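Local coordinates for protein type IV pilin structural subunit (Pseudomonas aeruginosa, PDB 3JYZ) that probably serves as the structural subunit of the type IV pilus, a thin surface filament associated with attachment and twitching motility, at residues A[80-85]-A[142-147]; A[126-129]-A[134-137]. All coordinates share one frame; numbering follows the deposited sequence.

Interaction 1: A[80-85]-A[142-147]; sequences GLPTAG and QEFAPA. With SO4 (sulfate ion), chain B.
The ring of Phe144 has the carbonyl oxygen of Gly80 over one face, a loose neighbour with Gly80 O 4.4 Å from Phe144 CZ. Its opposite face is capped centrally by CG of the adjacent Glu143, at a height of 4.0 Å from the ring plane. Leu81 and Pro82 come in obliquely. The side chains of Leu81 and Phe144 run antiparallel past one another, and methyl CD2 of Leu81 settles 3.7 Å from CB of Phe144; CD of Pro82 lies farther off, 4.4 Å from CE2 of Phe144. Phe144 closes a short 3-10 turn, and with CG anti to its carbonyl carbon (chi1 -66°) it reaches across to the loop that follows helix 76-79. Val7 of the N-terminal helix touches both Leu81 and Phe144. Farther along, Ala147 N gives a weak hydrogen bond to O3 of a sulfate, probably from the crystallisation liquor, which Arg8 and Arg150 also bind. No hydrogen bond joins the two segments themselves: the junction rests on the apolar contacts of Leu81 and Pro82 with Phe144, so side-chain shape, not polar pairing, sets how the two loops fit.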
# COMPACT_ATOMS: atom_id res chain seq x y z
N GLY A 80 -7.86 9.16 14.77
CA GLY A 80 -7.13 9.49 15.99
C GLY A 80 -5.64 9.71 15.76
O GLY A 80 -4.83 9.44 16.64
N LEU A 81 -5.28 10.21 14.58
CA LEU A 81 -3.89 10.36 14.19
C LEU A 81 -3.46 11.82 14.12
O LEU A 81 -4.30 12.71 13.98
CB LEU A 81 -3.66 9.74 12.82
CG LEU A 81 -3.90 8.24 12.70
CD1 LEU A 81 -4.05 7.87 11.23
CD2 LEU A 81 -2.77 7.45 13.35
N PRO A 82 -2.14 12.08 14.20
CA PRO A 82 -1.63 13.43 13.96
C PRO A 82 -1.99 13.90 12.55
O PRO A 82 -2.12 13.07 11.64
CB PRO A 82 -0.11 13.26 14.09
CG PRO A 82 0.06 12.05 14.94
CD PRO A 82 -1.08 11.14 14.59
N THR A 83 -2.15 15.20 12.37
CA THR A 83 -2.62 15.75 11.10
C THR A 83 -1.74 15.35 9.92
O THR A 83 -2.23 15.16 8.80
CB THR A 83 -2.77 17.29 11.16
OG1 THR A 83 -3.18 17.79 9.88
CG2 THR A 83 -1.46 17.94 11.55
N ALA A 84 -0.44 15.21 10.16
CA ALA A 84 0.48 14.83 9.10
C ALA A 84 1.04 13.43 9.32
O ALA A 84 1.98 13.03 8.65
CB ALA A 84 1.61 15.85 8.97
N GLY A 85 0.48 12.70 10.28
CA GLY A 85 0.94 11.35 10.56
C GLY A 85 -0.05 10.29 10.12
O GLY A 85 -0.41 9.41 10.90
N GLN A 142 4.43 4.68 14.63
CA GLN A 142 4.47 3.23 14.79
C GLN A 142 3.50 2.72 15.85
O GLN A 142 2.92 1.65 15.70
CB GLN A 142 5.90 2.75 15.06
CG GLN A 142 6.41 3.20 16.39
CD GLN A 142 7.91 3.08 16.55
OE1 GLN A 142 8.60 2.41 15.78
NE2 GLN A 142 8.42 3.73 17.58
N GLU A 143 3.30 3.48 16.93
CA GLU A 143 2.43 2.99 17.99
C GLU A 143 0.95 2.91 17.55
O GLU A 143 0.13 2.30 18.24
CB GLU A 143 2.59 3.82 19.27
CG GLU A 143 2.06 5.25 19.18
CD GLU A 143 3.12 6.27 18.77
OE1 GLU A 143 4.12 5.89 18.13
OE2 GLU A 143 2.94 7.47 19.08
N PHE A 144 0.63 3.52 16.42
CA PHE A 144 -0.74 3.55 15.90
C PHE A 144 -0.90 2.65 14.68
O PHE A 144 -1.97 2.61 14.06
CB PHE A 144 -1.12 4.98 15.52
CG PHE A 144 -1.20 5.93 16.68
CD1 PHE A 144 -1.94 5.61 17.80
CD2 PHE A 144 -0.57 7.15 16.63
CE1 PHE A 144 -2.03 6.49 18.86
CE2 PHE A 144 -0.65 8.04 17.69
CZ PHE A 144 -1.38 7.71 18.80
N ALA A 145 0.16 1.93 14.33
CA ALA A 145 0.12 1.05 13.17
C ALA A 145 0.01 -0.41 13.59
O ALA A 145 0.62 -0.81 14.58
CB ALA A 145 1.36 1.25 12.33
N PRO A 146 -0.75 -1.21 12.83
CA PRO A 146 -0.79 -2.65 13.13
C PRO A 146 0.57 -3.28 12.83
O PRO A 146 1.37 -2.70 12.10
CB PRO A 146 -1.87 -3.18 12.19
CG PRO A 146 -1.85 -2.24 11.03
CD PRO A 146 -1.51 -0.87 11.61
N ALA A 147 0.81 -4.47 13.36
CA ALA A 147 2.12 -5.12 13.28
C ALA A 147 2.78 -5.16 11.89
O ALA A 147 3.99 -4.92 11.77
CB ALA A 147 2.03 -6.53 13.88
S SO4 B . -0.81 -5.49 16.94
O1 SO4 B . -1.86 -4.89 17.99
O2 SO4 B . -1.38 -6.70 16.51
O3 SO4 B . -0.66 -4.49 15.97
O4 SO4 B . 0.37 -5.72 17.75

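Interaction 2: A[126-129]-A[134-137]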
# COMPACT_ATOMS: atom_id res chain seq x y z
N THR A 126 9.00 -4.38 10.41
CA THR A 126 8.42 -5.67 10.05
C THR A 126 8.76 -6.05 8.63
O THR A 126 9.23 -7.16 8.38
CB THR A 126 6.90 -5.66 10.26
OG1 THR A 126 6.63 -5.44 11.64
CG2 THR A 126 6.28 -6.99 9.82
N ALA A 127 8.56 -5.12 7.69
CA ALA A 127 8.92 -5.39 6.31
C ALA A 127 10.40 -5.73 6.19
O ALA A 127 10.79 -6.64 5.45
CB ALA A 127 8.57 -4.21 5.41
N THR A 128 11.23 -5.00 6.93
CA THR A 128 12.66 -5.26 6.92
C THR A 128 12.98 -6.68 7.41
O THR A 128 13.78 -7.39 6.79
CB THR A 128 13.41 -4.23 7.78
OG1 THR A 128 13.21 -2.92 7.23
CG2 THR A 128 14.91 -4.52 7.80
N ALA A 129 12.33 -7.09 8.49
CA ALA A 129 12.53 -8.44 9.01
C ALA A 129 12.03 -9.52 8.04
O ALA A 129 12.54 -10.65 8.03
CB ALA A 129 11.86 -8.59 10.38
N GLY A 134 13.97 -1.26 0.09
CA GLY A 134 13.68 -0.19 -0.86
C GLY A 134 12.37 0.58 -0.72
O GLY A 134 12.10 1.47 -1.52
N MSE A 135 11.57 0.26 0.29
CA MSE A 135 10.25 0.88 0.44
C MSE A 135 10.33 2.34 0.83
O MSE A 135 11.14 2.71 1.68
CB MSE A 135 9.43 0.19 1.54
CG MSE A 135 9.21 -1.28 1.35
SE MSE A 135 10.72 -2.29 2.06
CE MSE A 135 10.63 -1.76 3.94
N ALA A 136 9.46 3.15 0.25
CA ALA A 136 9.26 4.51 0.76
C ALA A 136 8.66 4.45 2.16
O ALA A 136 8.07 3.44 2.56
CB ALA A 136 8.35 5.29 -0.16
N ALA A 137 8.81 5.53 2.91
CA ALA A 137 8.28 5.56 4.27
C ALA A 137 6.87 6.15 4.30
O ALA A 137 6.57 7.10 3.58
CB ALA A 137 9.20 6.36 5.17
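Met135, present as selenomethionine, lays its terminal methyl against the side chain of Ala127: Met135 CE is 3.5 Å from Ala127 CB, and this is the one close touch between the segments. The contact is made by the methyl end of the chain, which folds back on itself. Bends at chi2 (85°) and chi3 (62°) curl the tail until, within this one residue, Met135 CE sits 3.3 Å from Met135 CB. This compact hook presents the methyl to the inner side of the helix. Ala127 meets it directly, since its CB already points toward the loop. The backbones stay well apart, with CA of Ala127 8.7 Å from CA of Met135, so the folded side chain does the bridging. Both segments lie inside the loop closed by the Cys119-Cys149 disulfide, the C-terminal region characteristic of type IV pilins, and the contact packs its short helix against the extended chain that returns across the sheet. Beneath them, Ala118 of strand 114-120 touches both Ala127 and Met135, while Ser91 and Tyr93 of strand 87-95 also meet Met135, so the Met135 side chain packs against strands 114-120 and 87-95 as well as against the helix. At the outer margin, Thr128 OG1 comes within 4.3 Å of Met135 CE. That hydroxyl makes its hydrogen bond to the carbonyl of Asn124, one helical turn earlier, and meets the methyl only as a loose neighbour.

Starting from the N terminus, the chain runs through its long helix, a second helix and the first two strands before helix 76-79 leads into 80-85, the first half of interaction 1. It then builds the remaining strands of the sheet and enters the disulfide-closed C-terminal region. Here 126-129 and 134-137 pair in interaction 2, a short local loop nested inside the much longer one that 142-147 closes. The centres are 16 Å apart, yet the two contacts touch: Thr126 OG1 lies 2.7 Å from Ala147 O, a probable hydrogen bond. Interaction 1 ties the chain's end to the loop beside the N-terminal helix; interaction 2 joins the short helix to the loop after it, beside the sheet.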